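Long-range contacts in sensor histidine kinase PdtaS (Mycobacterium tuberculosis, PDB 2YKF), which probably autophosphorylates on a histidine when cyclic di-GMP binds its sensor region, driving the PdtaR/PdtaS two-component response to poor nutrient conditions: residues A40-W45 against L128-P133; G190-A195 against E211-N216; A258-R263 against I278-V283; V21-A26 against S116-G121. All coordinates share one frame; numbering follows the deposited sequence.

In the fold
The four contacts show how a two-module sensor is built from repeated use of one plan, an antiparallel sheet with helices packed on it. Contacts 1 and 4 belong to the GAF domain: their segments alternate along the chain, their centres lie about 16 Å apart, and they meet where strands 123-131 and 114-120 run side by side and where Met44 packs on Leu24. Contacts 2 and 3 follow in series within the PAS-like region, again with centres about 16 Å apart, and reach one five-stranded sheet. The two pairs lie on opposite sides of the chain's centre, with contacts 1 and 3 about 28 Å apart between centres, so each module has its own core.

Contact 1. Residues A40-W45 against L128-P133; sequences ADYLMW and LTRHQP
Tyr42 and Arg130 lie side by side, pointing the same way from a non-hydrogen-bonded pair of two antiparallel strands. The arginine chain is extended, with CG anti to the backbone N (chi1 -180°), and its aliphatic part runs beside the phenol: CG makes an off-centre CH-pi contact 4.3 Å from the centroid of the Tyr42 ring, while CD comes 3.4 Å from Tyr42 OH. The phenol oxygen itself is hydrogen-bonded to Ser38. Leu128 approaches the same ring from its edge, CB lying 4.0 Å from Tyr42 CD2. Two helices cover this face: Leu156 of helix 143-161 touches Tyr42, Leu128 and Arg130, and Trp31 and Leu34 of helix 18-38 touch Tyr42.

The face with Leu43, Thr129 and His131 carries a short hydrogen-bonded chain. Thr129 OG1 sits between the backbone N and the carbonyl carbon (chi1 53°), where it receives the indole N-H of Trp45: NE1 to OG1 is 3.0 Å, and the oxygen lies in the ring plane. A second bond, 2.9 Å from Thr129 OG1 to His131 NE2, ties the hydroxyl to the imidazole two residues on. Two groups thus grip one buried oxygen, and Leu43 CB packs 3.4 Å from it. Between the faces, Asp41 pairs with His131 and Leu43 with Thr129 through reciprocal backbone hydrogen bonds. Such neighbouring antiparallel strands, with helices 18-38 and 143-161 over one face, form the central sheet of a GAF domain.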
# COMPACT_ATOMS: atom_id res chain seq x y z
N ALA A 40 -9.71 5.48 7.49
CA ALA A 40 -10.49 5.00 8.64
C ALA A 40 -10.29 3.56 8.89
O ALA A 40 -10.06 2.76 7.93
CB ALA A 40 -12.06 5.31 8.39
N ASP A 41 -10.47 3.16 10.16
CA ASP A 41 -10.58 1.78 10.52
C ASP A 41 -11.98 1.18 10.28
O ASP A 41 -13.00 1.88 10.43
CB ASP A 41 -10.30 1.65 12.03
CG ASP A 41 -8.94 2.08 12.40
OD1 ASP A 41 -8.06 1.19 12.28
OD2 ASP A 41 -8.73 3.26 12.84
N TYR A 42 -12.06 -0.11 9.91
CA TYR A 42 -13.42 -0.74 9.87
C TYR A 42 -13.40 -1.99 10.68
O TYR A 42 -12.35 -2.75 10.69
CB TYR A 42 -13.83 -1.13 8.42
CG TYR A 42 -14.25 0.07 7.59
CD1 TYR A 42 -13.30 0.87 6.94
CD2 TYR A 42 -15.63 0.43 7.50
CE1 TYR A 42 -13.70 2.02 6.24
CE2 TYR A 42 -16.04 1.53 6.80
CZ TYR A 42 -15.08 2.31 6.14
OH TYR A 42 -15.51 3.37 5.41
N LEU A 43 -14.54 -2.30 11.29
CA LEU A 43 -14.70 -3.56 11.92
C LEU A 43 -15.91 -4.21 11.27
O LEU A 43 -16.80 -3.52 10.93
CB LEU A 43 -14.97 -3.36 13.40
CG LEU A 43 -13.81 -3.39 14.39
CD1 LEU A 43 -12.64 -2.60 14.04
CD2 LEU A 43 -14.33 -2.97 15.78
N MET A 44 -15.92 -5.53 11.13
CA MET A 44 -17.06 -6.23 10.58
C MET A 44 -17.76 -7.02 11.69
O MET A 44 -17.14 -7.80 12.37
CB MET A 44 -16.63 -7.22 9.51
CG MET A 44 -17.82 -7.97 8.91
SD MET A 44 -17.29 -9.21 7.67
CE MET A 44 -17.23 -8.08 6.31
N TRP A 45 -19.07 -6.81 11.82
CA TRP A 45 -19.86 -7.46 12.91
C TRP A 45 -20.90 -8.36 12.31
O TRP A 45 -21.52 -8.00 11.29
CB TRP A 45 -20.60 -6.39 13.70
CG TRP A 45 -19.67 -5.45 14.38
CD1 TRP A 45 -19.23 -4.27 13.95
CD2 TRP A 45 -19.10 -5.66 15.65
NE1 TRP A 45 -18.36 -3.70 14.86
CE2 TRP A 45 -18.29 -4.54 15.94
CE3 TRP A 45 -19.24 -6.66 16.60
CZ2 TRP A 45 -17.59 -4.41 17.16
CZ3 TRP A 45 -18.52 -6.54 17.81
CH2 TRP A 45 -17.70 -5.44 18.06
N LEU A 128 -20.68 -2.97 9.24
CA LEU A 128 -19.34 -2.39 9.38
C LEU A 128 -19.46 -1.29 10.31
O LEU A 128 -20.40 -0.50 10.18
CB LEU A 128 -18.93 -1.77 8.03
CG LEU A 128 -18.85 -2.75 6.83
CD1 LEU A 128 -18.34 -2.00 5.63
CD2 LEU A 128 -17.88 -3.89 7.14
N THR A 129 -18.53 -1.18 11.25
CA THR A 129 -18.38 0.13 11.95
C THR A 129 -17.11 0.81 11.48
O THR A 129 -16.07 0.13 11.30
CB THR A 129 -18.39 -0.05 13.48
OG1 THR A 129 -17.40 -1.04 13.86
CG2 THR A 129 -19.87 -0.50 13.96
N ARG A 130 -17.22 2.11 11.20
CA ARG A 130 -16.09 2.92 10.78
C ARG A 130 -15.57 3.77 11.98
O ARG A 130 -16.36 4.39 12.71
CB ARG A 130 -16.55 3.83 9.63
CG ARG A 130 -15.53 4.78 9.02
CD ARG A 130 -16.19 5.61 7.85
NE ARG A 130 -15.33 6.69 7.27
CZ ARG A 130 -15.59 7.34 6.11
NH1 ARG A 130 -16.66 7.04 5.38
NH2 ARG A 130 -14.76 8.29 5.66
N HIS A 131 -14.26 3.79 12.21
CA HIS A 131 -13.72 4.54 13.34
C HIS A 131 -12.61 5.37 12.80
O HIS A 131 -11.80 4.87 11.99
CB HIS A 131 -13.16 3.57 14.36
CG HIS A 131 -14.10 2.47 14.76
ND1 HIS A 131 -14.54 2.30 16.05
CD2 HIS A 131 -14.58 1.41 14.05
CE1 HIS A 131 -15.30 1.22 16.11
NE2 HIS A 131 -15.33 0.65 14.92
N GLN A 132 -12.54 6.64 13.18
CA GLN A 132 -11.50 7.48 12.65
C GLN A 132 -11.11 8.57 13.61
O GLN A 132 -11.84 8.81 14.57
CB GLN A 132 -11.96 8.05 11.32
CG GLN A 132 -13.04 9.12 11.42
CD GLN A 132 -13.62 9.44 10.04
OE1 GLN A 132 -12.89 9.80 9.10
NE2 GLN A 132 -14.94 9.29 9.91
N PRO A 133 -9.96 9.24 13.36
CA PRO A 133 -9.47 10.23 14.31
C PRO A 133 -10.47 11.33 14.54
O PRO A 133 -11.29 11.64 13.64
CB PRO A 133 -8.21 10.77 13.63
CG PRO A 133 -7.77 9.64 12.72
CD PRO A 133 -9.05 9.13 12.20

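Contact 2. Residues G190-A195 against E211-N216; sequences GVVSYA and ELEGVN
Val192 lays its branched side chain against the turn from Leu212 to Val215, with CB 3.4 Å from Leu212 O and CG2 4.2 Å from Leu212 CG. Ala195 extends this apolar patch, its CB meeting Leu212 CD2 at 3.8 Å. On the neighbouring residue, Val191 CG1 stands anti to the backbone N (chi1 175°) and rests 3.6 Å from Gly214 C.

The backbones are joined where these side chains meet. Val192 N donates an almost straight bond to Val215 O, and Val192 O accepts from Gly214 N at 2.8 Å, so both polar groups of one valine are held by the type II turn. The turn is closed internally by Val215 N bonding to Leu212 O.

Glu213 reaches from the turn to the strand residues Tyr194 and Ala195. Its extended chain lies side by side with Tyr194, and OE2 accepts the N-H of Ala195 at 3.0 Å, with an angle of 172° at the hydrogen. The carboxylate is met on its anti side, slightly out of plane. This bond falls just past a classic beta bulge, where Ser193 and Tyr194 both face Arg185.

At the far end, a water donates to Gly190 O and, weakly, to Asn216 OD1. The same Asn216 oxygen accepts from Asp219 N as the N-cap of helix 217-221. The chemistry implies that an irregular loop of the PAS-like region is fastened to an outer strand by main-chain pairing, apolar cover and a carboxylate that accepts a main-chain N-H, much as a backbone carbonyl would.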
# COMPACT_ATOMS: atom_id res chain seq x y z
N GLY A 190 -17.05 8.78 -19.09
CA GLY A 190 -15.66 8.31 -19.24
C GLY A 190 -14.65 9.45 -19.21
O GLY A 190 -13.48 9.26 -19.55
N VAL A 191 -15.12 10.63 -18.78
CA VAL A 191 -14.28 11.85 -18.60
C VAL A 191 -13.69 11.85 -17.18
O VAL A 191 -14.42 11.55 -16.22
CB VAL A 191 -15.10 13.19 -18.86
CG1 VAL A 191 -14.23 14.44 -18.56
CG2 VAL A 191 -15.66 13.18 -20.33
N VAL A 192 -12.40 12.12 -17.08
CA VAL A 192 -11.69 12.15 -15.78
C VAL A 192 -12.13 13.38 -14.99
O VAL A 192 -11.86 14.51 -15.39
CB VAL A 192 -10.15 12.21 -16.01
CG1 VAL A 192 -9.38 12.36 -14.67
CG2 VAL A 192 -9.64 11.00 -16.81
N SER A 193 -12.79 13.16 -13.86
CA SER A 193 -13.18 14.24 -13.02
C SER A 193 -12.14 14.50 -11.95
O SER A 193 -12.05 15.64 -11.45
CB SER A 193 -14.56 13.97 -12.44
OG SER A 193 -14.48 13.07 -11.32
N TYR A 194 -11.29 13.49 -11.64
CA TYR A 194 -10.16 13.72 -10.70
C TYR A 194 -9.11 12.68 -10.98
O TYR A 194 -9.47 11.50 -11.19
CB TYR A 194 -10.59 13.60 -9.20
CG TYR A 194 -9.39 13.72 -8.27
CD1 TYR A 194 -8.82 14.98 -8.02
CD2 TYR A 194 -8.74 12.57 -7.78
CE1 TYR A 194 -7.70 15.12 -7.22
CE2 TYR A 194 -7.63 12.68 -6.99
CZ TYR A 194 -7.11 13.94 -6.71
OH TYR A 194 -5.99 14.05 -5.96
N ALA A 195 -7.84 13.13 -11.00
CA ALA A 195 -6.66 12.23 -11.09
C ALA A 195 -5.62 12.65 -10.05
O ALA A 195 -5.24 13.85 -9.94
CB ALA A 195 -6.04 12.29 -12.53
N GLU A 211 -2.92 17.41 -19.98
CA GLU A 211 -3.64 17.27 -18.70
C GLU A 211 -4.47 15.95 -18.69
O GLU A 211 -4.77 15.39 -19.72
CB GLU A 211 -4.55 18.50 -18.44
CG GLU A 211 -3.76 19.77 -18.06
CD GLU A 211 -4.57 21.07 -18.19
OE1 GLU A 211 -5.79 21.01 -18.54
OE2 GLU A 211 -3.97 22.15 -17.93
N LEU A 212 -4.84 15.45 -17.53
CA LEU A 212 -5.73 14.29 -17.54
C LEU A 212 -7.14 14.69 -17.21
O LEU A 212 -8.07 14.25 -17.84
CB LEU A 212 -5.23 13.27 -16.51
CG LEU A 212 -5.55 11.80 -16.67
CD1 LEU A 212 -5.50 11.33 -18.14
CD2 LEU A 212 -4.53 11.04 -15.75
N GLU A 213 -7.29 15.50 -16.18
CA GLU A 213 -8.60 16.00 -15.77
C GLU A 213 -9.33 16.75 -16.88
O GLU A 213 -8.72 17.49 -17.65
CB GLU A 213 -8.47 16.88 -14.53
CG GLU A 213 -8.37 16.03 -13.28
CD GLU A 213 -7.97 16.79 -12.01
OE1 GLU A 213 -8.19 18.04 -11.90
OE2 GLU A 213 -7.44 16.11 -11.11
N GLY A 214 -10.62 16.48 -16.99
CA GLY A 214 -11.45 16.99 -18.06
C GLY A 214 -11.27 16.30 -19.41
O GLY A 214 -11.83 16.74 -20.38
N VAL A 215 -10.50 15.23 -19.49
CA VAL A 215 -10.29 14.59 -20.81
C VAL A 215 -10.93 13.21 -20.74
O VAL A 215 -10.98 12.61 -19.69
CB VAL A 215 -8.81 14.48 -21.18
CG1 VAL A 215 -8.64 13.88 -22.57
CG2 VAL A 215 -8.12 15.86 -21.13
N ASN A 216 -11.47 12.76 -21.87
CA ASN A 216 -11.93 11.41 -21.99
C ASN A 216 -10.74 10.46 -21.77
O ASN A 216 -9.70 10.60 -22.39
CB ASN A 216 -12.59 11.20 -23.38
CG ASN A 216 -13.08 9.80 -23.54
OD1 ASN A 216 -12.29 8.92 -23.87
ND2 ASN A 216 -14.37 9.56 -23.21
O HOH W 1 -12.92 6.98 -21.13

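Contact 3. Residues A258-R263 against I278-V283; sequences ATVLLR and ILIRDV
Residues 258-263 and 278-283 form an antiparallel strand pairing, the part of a long beta hairpin remote from its turn, within the sheet of the PAS-like region. Reciprocal backbone hydrogen bonds link Leu261 with Arg281 and Arg263 with Leu279. A further bond, from Val283 N to Thr259 O at 2.8 Å, carries the pairing one residue past strand 272-282.

The face with Val260, Leu262 and Ile280 is mainly apolar, with Asp282 at its end, bonded to Thr284. Leu262 and Ile280 lie side by side, pointing the same way, with Leu262 CD2 3.7 Å from Ile280 CG1. Ile280 CG1 is anti to the backbone N (chi1 -180°) and also touches Val260 CB at 3.9 Å, so the isoleucine bridges two residues of the partner strand. Helix 197-205 covers this face through Ala199, Ala202 and Tyr203, all on Ile280.

On the other face Leu261 meets Val283 at about a right angle, its CG 3.8 Å from Val283 CG1. Farther along, the extended Arg263 runs beside Leu279, with Arg263 CD 4.1 Å from Leu279 CD1, and then leads away to a salt bridge with Glu30 of helix 18-38. Arg174 of the second subunit packs on Leu261, Arg281 and Val283, which places this face at the dimer contact. The five-stranded antiparallel sheet has the order 2-1-5-4-3, with strand 272-282 in the middle and 258-269 beside it, as in PAS domains.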
# COMPACT_ATOMS: atom_id res chain seq x y z
N ALA A 258 7.16 2.52 -20.14
CA ALA A 258 6.67 2.26 -18.77
C ALA A 258 5.72 1.04 -18.75
O ALA A 258 5.26 0.62 -19.79
CB ALA A 258 5.91 3.50 -18.27
N THR A 259 5.49 0.45 -17.58
CA THR A 259 4.52 -0.64 -17.42
C THR A 259 3.68 -0.21 -16.24
O THR A 259 4.22 0.14 -15.17
CB THR A 259 5.19 -1.97 -17.06
OG1 THR A 259 6.09 -2.33 -18.11
CG2 THR A 259 4.09 -3.15 -16.88
N VAL A 260 2.37 -0.13 -16.44
CA VAL A 260 1.49 0.19 -15.34
C VAL A 260 0.54 -0.98 -15.04
O VAL A 260 0.23 -1.80 -15.95
CB VAL A 260 0.71 1.47 -15.57
CG1 VAL A 260 1.64 2.65 -15.63
CG2 VAL A 260 -0.14 1.36 -16.89
N LEU A 261 0.09 -1.09 -13.80
CA LEU A 261 -0.97 -2.05 -13.47
C LEU A 261 -2.20 -1.20 -13.26
O LEU A 261 -2.14 -0.19 -12.60
CB LEU A 261 -0.73 -2.78 -12.12
CG LEU A 261 0.37 -3.80 -12.00
CD1 LEU A 261 0.33 -4.36 -10.54
CD2 LEU A 261 0.06 -4.87 -13.01
N LEU A 262 -3.32 -1.64 -13.83
CA LEU A 262 -4.57 -0.89 -13.73
C LEU A 262 -5.57 -1.79 -13.08
O LEU A 262 -5.62 -3.00 -13.41
CB LEU A 262 -5.14 -0.59 -15.12
CG LEU A 262 -4.35 0.33 -16.00
CD1 LEU A 262 -5.02 0.36 -17.38
CD2 LEU A 262 -4.37 1.67 -15.41
N ARG A 263 -6.39 -1.21 -12.20
CA ARG A 263 -7.55 -1.91 -11.67
C ARG A 263 -8.81 -1.01 -11.79
O ARG A 263 -8.80 0.16 -11.36
CB ARG A 263 -7.33 -2.27 -10.22
CG ARG A 263 -8.54 -2.98 -9.69
CD ARG A 263 -8.47 -3.16 -8.28
NE ARG A 263 -9.77 -3.63 -7.78
CZ ARG A 263 -10.01 -3.76 -6.50
NH1 ARG A 263 -9.05 -3.42 -5.62
NH2 ARG A 263 -11.20 -4.20 -6.09
N ILE A 278 -10.56 4.09 -11.07
CA ILE A 278 -9.49 3.36 -11.63
C ILE A 278 -8.29 3.55 -10.73
O ILE A 278 -7.87 4.70 -10.44
CB ILE A 278 -9.18 3.82 -13.09
CG1 ILE A 278 -10.44 3.57 -13.98
CG2 ILE A 278 -7.93 3.11 -13.70
CD1 ILE A 278 -10.25 3.93 -15.39
N LEU A 279 -7.69 2.44 -10.34
CA LEU A 279 -6.42 2.54 -9.57
C LEU A 279 -5.29 2.18 -10.50
O LEU A 279 -5.44 1.34 -11.38
CB LEU A 279 -6.44 1.58 -8.40
CG LEU A 279 -7.76 1.60 -7.60
CD1 LEU A 279 -7.61 0.49 -6.58
CD2 LEU A 279 -7.91 2.92 -6.94
N ILE A 280 -4.19 2.90 -10.37
CA ILE A 280 -3.04 2.67 -11.26
C ILE A 280 -1.76 2.63 -10.48
O ILE A 280 -1.60 3.36 -9.53
CB ILE A 280 -3.00 3.70 -12.42
CG1 ILE A 280 -1.79 3.45 -13.37
CG2 ILE A 280 -2.99 5.13 -11.91
CD1 ILE A 280 -1.81 4.45 -14.57
N ARG A 281 -0.86 1.71 -10.84
CA ARG A 281 0.42 1.69 -10.14
C ARG A 281 1.50 1.60 -11.22
O ARG A 281 1.45 0.69 -12.03
CB ARG A 281 0.54 0.44 -9.27
CG ARG A 281 1.89 0.47 -8.51
CD ARG A 281 2.20 -0.76 -7.64
NE ARG A 281 3.37 -0.35 -6.84
CZ ARG A 281 4.19 -1.18 -6.17
NH1 ARG A 281 3.94 -2.51 -6.11
NH2 ARG A 281 5.22 -0.65 -5.46
N ASP A 282 2.43 2.54 -11.24
CA ASP A 282 3.62 2.42 -12.10
C ASP A 282 4.52 1.29 -11.62
O ASP A 282 5.15 1.33 -10.54
CB ASP A 282 4.34 3.77 -12.15
CG ASP A 282 5.59 3.75 -13.06
OD1 ASP A 282 5.96 2.63 -13.49
OD2 ASP A 282 6.17 4.84 -13.33
N VAL A 283 4.57 0.22 -12.38
CA VAL A 283 5.43 -0.88 -11.95
C VAL A 283 6.70 -1.07 -12.86
O VAL A 283 7.23 -2.15 -12.98
CB VAL A 283 4.64 -2.18 -11.84
CG1 VAL A 283 3.56 -2.05 -10.75
CG2 VAL A 283 4.01 -2.55 -13.17

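Contact 4. Residues V21-A26 against S116-G121; sequences VDHLHA and SPVRFG
His23 makes most of the contact between this part of helix 18-38 and the edge strand 114-120, which it meets through Val118, Arg119 and Phe120. Its bond to CB points at the strand, and CG stands anti to the backbone N (chi1 -174°). The His23 and Phe120 side chains run past one another, oppositely directed. Phe120 CD1 lies over one face of the imidazole, 3.6 Å from His23 CG and offset toward the rim. The ring planes are inclined at 38° with centroids 5.1 Å apart, an oblique meeting. Phe120 CD1 also touches His23 CB at 3.6 Å, so the phenyl overlaps the base of the histidine as well as its ring.

Farther out, Val118 CG1 comes up to the imidazole edge, 4.0 Å from His23 NE2. A water also lies at the edge of the imidazole, in the ring plane and near Arg119 O.

Leu24, the next residue, turns its CD2 methyl to Val118 CG1 at 4.1 Å, and also touches Val125 and Ala126 of strand 123-131. His25 points elsewhere, its ND1 hydrogen-bonded to Glu285 of the second subunit; one helical turn therefore serves both the domain core and the dimer. The packing of helix 18-38 against the antiparallel sheet, here at its outer strand 114-120, is as in GAF domains.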
# COMPACT_ATOMS: atom_id res chain seq x y z
N VAL A 21 -21.63 -16.42 3.21
CA VAL A 21 -20.27 -16.62 3.75
C VAL A 21 -19.19 -16.20 2.71
O VAL A 21 -18.31 -15.39 3.02
CB VAL A 21 -20.04 -18.02 4.28
CG1 VAL A 21 -18.55 -18.25 4.58
CG2 VAL A 21 -20.91 -18.26 5.61
N ASP A 22 -19.30 -16.69 1.48
CA ASP A 22 -18.47 -16.19 0.35
C ASP A 22 -18.43 -14.71 0.17
O ASP A 22 -17.37 -14.15 -0.06
CB ASP A 22 -19.01 -16.71 -0.98
CG ASP A 22 -18.72 -18.12 -1.20
OD1 ASP A 22 -17.86 -18.68 -0.46
OD2 ASP A 22 -19.32 -18.66 -2.18
N HIS A 23 -19.60 -14.08 0.18
CA HIS A 23 -19.66 -12.66 0.03
C HIS A 23 -18.86 -11.93 1.15
O HIS A 23 -18.19 -10.94 0.87
CB HIS A 23 -21.10 -12.20 0.04
CG HIS A 23 -21.27 -10.75 -0.26
ND1 HIS A 23 -21.06 -10.20 -1.51
CD2 HIS A 23 -21.69 -9.72 0.53
CE1 HIS A 23 -21.35 -8.92 -1.48
NE2 HIS A 23 -21.76 -8.61 -0.25
N LEU A 24 -18.96 -12.39 2.40
CA LEU A 24 -18.21 -11.71 3.45
C LEU A 24 -16.73 -11.93 3.25
O LEU A 24 -15.95 -11.01 3.51
CB LEU A 24 -18.64 -12.11 4.88
CG LEU A 24 -20.10 -11.67 5.18
CD1 LEU A 24 -20.46 -12.08 6.59
CD2 LEU A 24 -20.26 -10.20 5.04
N HIS A 25 -16.34 -13.13 2.84
CA HIS A 25 -14.91 -13.37 2.54
C HIS A 25 -14.41 -12.38 1.46
O HIS A 25 -13.33 -11.80 1.58
CB HIS A 25 -14.68 -14.79 2.02
CG HIS A 25 -14.61 -15.83 3.09
ND1 HIS A 25 -13.46 -16.08 3.81
CD2 HIS A 25 -15.53 -16.75 3.51
CE1 HIS A 25 -13.67 -17.10 4.65
NE2 HIS A 25 -14.92 -17.51 4.49
N ALA A 26 -15.21 -12.21 0.43
CA ALA A 26 -14.95 -11.20 -0.65
C ALA A 26 -14.86 -9.76 -0.12
O ALA A 26 -13.96 -8.99 -0.52
CB ALA A 26 -16.06 -11.31 -1.77
N SER A 116 -22.75 1.01 8.98
CA SER A 116 -23.40 0.70 7.70
C SER A 116 -23.54 -0.79 7.42
O SER A 116 -22.68 -1.61 7.80
CB SER A 116 -22.71 1.41 6.55
OG SER A 116 -21.36 1.09 6.52
N PRO A 117 -24.61 -1.15 6.72
CA PRO A 117 -24.85 -2.53 6.47
C PRO A 117 -24.13 -3.10 5.23
O PRO A 117 -23.86 -2.38 4.27
CB PRO A 117 -26.34 -2.55 6.17
CG PRO A 117 -26.53 -1.23 5.44
CD PRO A 117 -25.71 -0.29 6.23
N VAL A 118 -23.90 -4.39 5.26
CA VAL A 118 -23.44 -5.12 4.13
C VAL A 118 -24.62 -6.02 3.77
O VAL A 118 -25.00 -6.85 4.60
CB VAL A 118 -22.24 -5.99 4.50
CG1 VAL A 118 -21.78 -6.85 3.31
CG2 VAL A 118 -21.06 -5.12 5.01
N ARG A 119 -25.18 -5.84 2.57
CA ARG A 119 -26.29 -6.70 2.07
C ARG A 119 -25.82 -7.77 1.12
O ARG A 119 -24.81 -7.57 0.33
CB ARG A 119 -27.37 -5.90 1.40
CG ARG A 119 -28.48 -5.59 2.33
CD ARG A 119 -29.69 -4.83 1.69
NE ARG A 119 -30.41 -4.15 2.79
CZ ARG A 119 -30.09 -2.97 3.33
NH1 ARG A 119 -29.05 -2.26 2.88
NH2 ARG A 119 -30.80 -2.47 4.34
N PHE A 120 -26.49 -8.92 1.25
CA PHE A 120 -26.37 -10.00 0.32
C PHE A 120 -27.73 -10.72 0.17
O PHE A 120 -28.37 -11.10 1.15
CB PHE A 120 -25.34 -11.02 0.77
CG PHE A 120 -25.19 -12.15 -0.20
CD1 PHE A 120 -24.42 -11.99 -1.36
CD2 PHE A 120 -25.88 -13.34 -0.02
CE1 PHE A 120 -24.30 -13.04 -2.29
CE2 PHE A 120 -25.77 -14.38 -0.94
CZ PHE A 120 -24.97 -14.21 -2.08
N GLY A 121 -28.11 -10.97 -1.07
CA GLY A 121 -29.50 -11.30 -1.36
C GLY A 121 -30.09 -9.96 -0.99
O GLY A 121 -29.52 -8.88 -1.35
O HOH W 2 -22.32 -6.17 -0.33